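Local structure of fructose-bisphosphate aldolase (2FJK) at residues 147-159 and 188-201. The protein belongs to the class II fructose-bisphosphate aldolases, enzymes built on a TIM-barrel fold, and is modelled here with 1,3-dihydroxyacetonephosphate bound. Residues are numbered along the deposited sequence; the frame is centred on the assembly and turned at random.
Sequences EKDALLTNPEEAR and FIDHPRLARIAKLV
Arg193 reaches from helix 191-200 into the loop between helices 146-150 and 155-164, where its NE donates a bent hydrogen bond (130°) to Thr153 O; the modelled 2.4 Å is shorter than such a bond should be, so the exact placing is doubtful. With CG anti to the backbone N (chi1 -169°), the extended chain brings the guanidinium among backbone carbonyls. Glu147 O sits over one face beside Leu152 CB, the latter 3.4 Å from NE. Farther along, the contact turns apolar. Pro155, in the first turn of its helix, lays CB 3.7 Å from Ile197 CG1 and 3.8 Å from Leu200 CD1; its compact ring suits a place where the CA atoms of Pro155 and Ile197 come within 4.2 Å. Ala158 CB meets both Ile197 CG2 and Val201 CG2, its small methyl allowing the axes of 155-159 and 191-200 to approach to 8.4 Å, crossing at -31°. Behind this layer, Asp190 N-caps helix 191-200, its OD2 forming a long salt bridge with Arg193 NH1 (3.9 Å), while Thr153 OG1 is hydrogen-bonded to Leu133 O and Ala173 N, at the ends of strands 128-133 and 171-172. Arg193 thus holds the loop leading into helix 155-164, probably offsetting carbonyl and carboxylate charge, whereas the helix itself packs through apolar side chains, more open toward Leu200.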
loop_
_atom_site.group_PDB
_atom_site.type_symbol
_atom_site.label_atom_id
_atom_site.label_comp_id
_atom_site.label_asym_id
_atom_site.label_seq_id
_atom_site.Cartn_x
_atom_site.Cartn_y
_atom_site.Cartn_z
ATOM N N GLU A 147 -4.550 26.232 -41.457
ATOM C CA GLU A 147 -5.287 25.325 -40.584
ATOM C C GLU A 147 -5.337 23.939 -41.218
ATOM O O GLU A 147 -6.255 23.157 -40.966
ATOM C CB GLU A 147 -6.711 25.847 -40.325
ATOM C CG GLU A 147 -7.545 26.123 -41.573
ATOM C CD GLU A 147 -8.954 26.615 -41.253
ATOM O OE1 GLU A 147 -9.091 27.624 -40.529
ATOM O OE2 GLU A 147 -9.928 25.995 -41.732
ATOM N N LYS A 148 -4.335 23.651 -42.046
ATOM C CA LYS A 148 -4.234 22.366 -42.725
ATOM C C LYS A 148 -2.977 21.647 -42.257
ATOM O O LYS A 148 -2.932 21.107 -41.156
ATOM C CB LYS A 148 -4.173 22.563 -44.242
ATOM C CG LYS A 148 -5.367 23.296 -44.824
ATOM C CD LYS A 148 -5.216 23.481 -46.324
ATOM C CE LYS A 148 -6.319 24.364 -46.885
ATOM N NZ LYS A 148 -6.105 24.665 -48.329
ATOM N N ASP A 149 -1.951 21.648 -43.097
ATOM C CA ASP A 149 -0.702 20.987 -42.753
ATOM C C ASP A 149 0.090 21.785 -41.728
ATOM O O ASP A 149 0.739 21.208 -40.857
ATOM C CB ASP A 149 0.149 20.766 -44.007
ATOM C CG ASP A 149 -0.490 19.793 -44.979
ATOM O OD1 ASP A 149 -0.787 18.653 -44.561
ATOM O OD2 ASP A 149 -0.693 20.167 -46.156
ATOM N N ALA A 150 0.034 23.110 -41.832
ATOM C CA ALA A 150 0.761 23.971 -40.904
ATOM C C ALA A 150 0.471 23.533 -39.478
ATOM O O ALA A 150 1.339 23.000 -38.790
ATOM C CB ALA A 150 0.351 25.426 -41.100
ATOM N N LEU A 151 -0.764 23.758 -39.047
ATOM C CA LEU A 151 -1.196 23.393 -37.708
ATOM C C LEU A 151 -2.343 22.400 -37.838
ATOM O O LEU A 151 -2.842 22.167 -38.936
ATOM C CB LEU A 151 -1.686 24.636 -36.963
ATOM C CG LEU A 151 -2.224 24.422 -35.547
ATOM C CD1 LEU A 151 -1.060 24.122 -34.615
ATOM C CD2 LEU A 151 -2.981 25.658 -35.079
ATOM N N LEU A 152 -2.753 21.824 -36.715
ATOM C CA LEU A 152 -3.860 20.875 -36.683
ATOM C C LEU A 152 -3.557 19.531 -37.331
ATOM O O LEU A 152 -2.917 19.451 -38.378
ATOM C CB LEU A 152 -5.101 21.492 -37.329
ATOM C CG LEU A 152 -5.493 22.883 -36.814
ATOM C CD1 LEU A 152 -6.805 23.299 -37.460
ATOM C CD2 LEU A 152 -5.627 22.875 -35.298
ATOM N N THR A 153 -4.047 18.477 -36.688
ATOM C CA THR A 153 -3.855 17.106 -37.134
ATOM C C THR A 153 -4.358 16.819 -38.540
ATOM O O THR A 153 -5.463 17.213 -38.913
ATOM C CB THR A 153 -4.563 16.120 -36.187
ATOM O OG1 THR A 153 -4.170 16.392 -34.837
ATOM C CG2 THR A 153 -4.198 14.684 -36.541
ATOM N N ASN A 154 -3.534 16.119 -39.312
ATOM C CA ASN A 154 -3.878 15.726 -40.671
ATOM C C ASN A 154 -4.261 14.245 -40.576
ATOM O O ASN A 154 -3.439 13.410 -40.193
ATOM C CB ASN A 154 -2.666 15.902 -41.587
ATOM C CG ASN A 154 -2.886 15.315 -42.974
ATOM O OD1 ASN A 154 -3.685 15.821 -43.764
ATOM N ND2 ASN A 154 -2.173 14.238 -43.273
ATOM N N PRO A 155 -5.514 13.903 -40.916
ATOM C CA PRO A 155 -5.988 12.517 -40.856
ATOM C C PRO A 155 -5.036 11.440 -41.381
ATOM O O PRO A 155 -4.652 10.540 -40.632
ATOM C CB PRO A 155 -7.324 12.566 -41.611
ATOM C CG PRO A 155 -7.243 13.825 -42.430
ATOM C CD PRO A 155 -6.541 14.773 -41.512
ATOM N N GLU A 156 -4.652 11.521 -42.652
ATOM C CA GLU A 156 -3.744 10.528 -43.219
ATOM C C GLU A 156 -2.535 10.335 -42.321
ATOM O O GLU A 156 -2.126 9.209 -42.048
ATOM C CB GLU A 156 -3.269 10.951 -44.609
ATOM C CG GLU A 156 -4.147 10.474 -45.742
ATOM C CD GLU A 156 -5.580 10.921 -45.592
ATOM O OE1 GLU A 156 -5.797 12.064 -45.126
ATOM O OE2 GLU A 156 -6.487 10.137 -45.952
ATOM N N GLU A 157 -1.958 11.444 -41.878
ATOM C CA GLU A 157 -0.796 11.391 -41.000
ATOM C C GLU A 157 -1.162 10.669 -39.714
ATOM O O GLU A 157 -0.362 9.915 -39.164
ATOM C CB GLU A 157 -0.315 12.800 -40.654
ATOM C CG GLU A 157 0.507 13.474 -41.724
ATOM C CD GLU A 157 1.040 14.816 -41.264
ATOM O OE1 GLU A 157 1.599 14.875 -40.147
ATOM O OE2 GLU A 157 0.907 15.807 -42.020
ATOM N N ALA A 158 -2.377 10.917 -39.239
ATOM C CA ALA A 158 -2.859 10.309 -38.009
ATOM C C ALA A 158 -2.821 8.783 -38.074
ATOM O O ALA A 158 -2.247 8.136 -37.195
ATOM C CB ALA A 158 -4.281 10.790 -37.712
ATOM N N ARG A 159 -3.429 8.208 -39.109
ATOM C CA ARG A 159 -3.447 6.755 -39.256
ATOM C C ARG A 159 -2.032 6.199 -39.263
ATOM O O ARG A 159 -1.726 5.231 -38.564
ATOM C CB ARG A 159 -4.138 6.349 -40.557
ATOM C CG ARG A 159 -4.122 4.844 -40.802
ATOM C CD ARG A 159 -4.455 4.504 -42.243
ATOM N NE ARG A 159 -5.762 5.012 -42.649
ATOM C CZ ARG A 159 -6.326 4.763 -43.828
ATOM N NH1 ARG A 159 -5.699 4.009 -44.723
ATOM N NH2 ARG A 159 -7.519 5.268 -44.112
ATOM N N PHE A 188 -13.076 28.530 -32.931
ATOM C CA PHE A 188 -13.410 27.572 -33.978
ATOM C C PHE A 188 -12.876 26.165 -33.758
ATOM O O PHE A 188 -11.698 25.963 -33.484
ATOM C CB PHE A 188 -12.906 28.069 -35.336
ATOM C CG PHE A 188 -13.182 27.114 -36.465
ATOM C CD1 PHE A 188 -14.486 26.894 -36.903
ATOM C CD2 PHE A 188 -12.144 26.416 -37.071
ATOM C CE1 PHE A 188 -14.752 25.993 -37.930
ATOM C CE2 PHE A 188 -12.398 25.511 -38.098
ATOM C CZ PHE A 188 -13.704 25.299 -38.529
ATOM N N ILE A 189 -13.758 25.187 -33.899
ATOM C CA ILE A 189 -13.371 23.796 -33.756
ATOM C C ILE A 189 -13.572 23.142 -35.114
ATOM O O ILE A 189 -14.677 23.154 -35.656
ATOM C CB ILE A 189 -14.241 23.069 -32.715
ATOM C CG1 ILE A 189 -14.263 23.860 -31.405
ATOM C CG2 ILE A 189 -13.717 21.659 -32.507
ATOM C CD1 ILE A 189 -12.903 24.207 -30.857
ATOM N N ASP A 190 -12.503 22.581 -35.662
ATOM C CA ASP A 190 -12.555 21.934 -36.966
ATOM C C ASP A 190 -13.240 20.577 -36.870
ATOM O O ASP A 190 -12.579 19.542 -36.829
ATOM C CB ASP A 190 -11.139 21.753 -37.513
ATOM C CG ASP A 190 -11.108 21.658 -39.020
ATOM O OD1 ASP A 190 -11.923 20.898 -39.582
ATOM O OD2 ASP A 190 -10.263 22.340 -39.641
ATOM N N HIS A 191 -14.567 20.582 -36.842
ATOM C CA HIS A 191 -15.324 19.339 -36.732
ATOM C C HIS A 191 -15.162 18.403 -37.925
ATOM O O HIS A 191 -15.061 17.188 -37.751
ATOM C CB HIS A 191 -16.801 19.649 -36.494
ATOM C CG HIS A 191 -17.086 20.190 -35.126
ATOM N ND1 HIS A 191 -16.791 19.491 -33.975
ATOM C CD2 HIS A 191 -17.652 21.354 -34.725
ATOM C CE1 HIS A 191 -17.165 20.198 -32.923
ATOM N NE2 HIS A 191 -17.692 21.332 -33.349
ATOM N N PRO A 192 -15.134 18.950 -39.153
ATOM C CA PRO A 192 -14.975 18.086 -40.326
ATOM C C PRO A 192 -13.646 17.356 -40.242
ATOM O O PRO A 192 -13.549 16.176 -40.567
ATOM C CB PRO A 192 -15.014 19.074 -41.491
ATOM C CG PRO A 192 -15.903 20.154 -40.970
ATOM C CD PRO A 192 -15.387 20.340 -39.567
ATOM N N ARG A 193 -12.623 18.084 -39.804
ATOM C CA ARG A 193 -11.287 17.530 -39.655
ATOM C C ARG A 193 -11.324 16.374 -38.656
ATOM O O ARG A 193 -10.732 15.321 -38.883
ATOM C CB ARG A 193 -10.335 18.613 -39.152
ATOM C CG ARG A 193 -8.887 18.225 -39.207
ATOM C CD ARG A 193 -7.995 19.336 -38.700
ATOM N NE ARG A 193 -6.691 19.245 -39.342
ATOM C CZ ARG A 193 -6.416 19.739 -40.542
ATOM N NH1 ARG A 193 -7.353 20.379 -41.229
ATOM N NH2 ARG A 193 -5.215 19.559 -41.070
ATOM N N LEU A 194 -12.020 16.581 -37.542
ATOM C CA LEU A 194 -12.135 15.545 -36.523
ATOM C C LEU A 194 -12.815 14.326 -37.153
ATOM O O LEU A 194 -12.390 13.185 -36.961
ATOM C CB LEU A 194 -12.961 16.066 -35.342
ATOM C CG LEU A 194 -13.224 15.116 -34.166
ATOM C CD1 LEU A 194 -11.908 14.530 -33.641
ATOM C CD2 LEU A 194 -13.943 15.881 -33.070
ATOM N N ALA A 195 -13.864 14.586 -37.928
ATOM C CA ALA A 195 -14.609 13.523 -38.590
ATOM C C ALA A 195 -13.725 12.681 -39.508
ATOM O O ALA A 195 -13.824 11.456 -39.506
ATOM C CB ALA A 195 -15.786 14.119 -39.378
ATOM N N ARG A 196 -12.863 13.330 -40.288
ATOM C CA ARG A 196 -11.968 12.611 -41.203
ATOM C C ARG A 196 -10.966 11.748 -40.448
ATOM O O ARG A 196 -10.718 10.598 -40.804
ATOM C CB ARG A 196 -11.180 13.587 -42.082
ATOM C CG ARG A 196 -11.994 14.374 -43.090
ATOM C CD ARG A 196 -11.055 15.199 -43.963
ATOM N NE ARG A 196 -11.752 16.013 -44.953
ATOM C CZ ARG A 196 -11.139 16.814 -45.822
ATOM N NH1 ARG A 196 -9.815 16.909 -45.820
ATOM N NH2 ARG A 196 -11.848 17.514 -46.698
ATOM N N ILE A 197 -10.374 12.328 -39.411
ATOM C CA ILE A 197 -9.383 11.631 -38.601
ATOM C C ILE A 197 -9.995 10.400 -37.933
ATOM O O ILE A 197 -9.354 9.352 -37.839
ATOM C CB ILE A 197 -8.801 12.593 -37.537
ATOM C CG1 ILE A 197 -8.292 13.858 -38.234
ATOM C CG2 ILE A 197 -7.651 11.935 -36.792
ATOM C CD1 ILE A 197 -8.004 15.016 -37.312
ATOM N N ALA A 198 -11.242 10.527 -37.489
ATOM C CA ALA A 198 -11.936 9.421 -36.834
ATOM C C ALA A 198 -12.183 8.291 -37.819
ATOM O O ALA A 198 -12.055 7.114 -37.475
ATOM C CB ALA A 198 -13.261 9.906 -36.238
ATOM N N LYS A 199 -12.530 8.655 -39.050
ATOM C CA LYS A 199 -12.793 7.674 -40.095
ATOM C C LYS A 199 -11.552 6.865 -40.440
ATOM O O LYS A 199 -11.648 5.750 -40.952
ATOM C CB LYS A 199 -13.335 8.360 -41.350
ATOM C CG LYS A 199 -14.635 9.116 -41.130
ATOM C CD LYS A 199 -15.243 9.562 -42.448
ATOM C CE LYS A 199 -16.543 10.318 -42.228
ATOM N NZ LYS A 199 -17.151 10.762 -43.511
ATOM N N LEU A 200 -10.383 7.424 -40.158
ATOM C CA LEU A 200 -9.137 6.736 -40.465
ATOM C C LEU A 200 -8.469 6.156 -39.225
ATOM O O LEU A 200 -7.668 5.226 -39.318
ATOM C CB LEU A 200 -8.175 7.695 -41.176
ATOM C CG LEU A 200 -8.731 8.419 -42.410
ATOM C CD1 LEU A 200 -7.586 9.071 -43.180
ATOM C CD2 LEU A 200 -9.466 7.428 -43.308
ATOM N N VAL A 201 -8.804 6.704 -38.063
ATOM C CA VAL A 201 -8.224 6.232 -36.814
ATOM C C VAL A 201 -9.315 5.707 -35.896
ATOM O O VAL A 201 -10.043 6.478 -35.270
ATOM C CB VAL A 201 -7.452 7.360 -36.098
ATOM C CG1 VAL A 201 -6.764 6.813 -34.856
ATOM C CG2 VAL A 201 -6.431 7.968 -37.048
#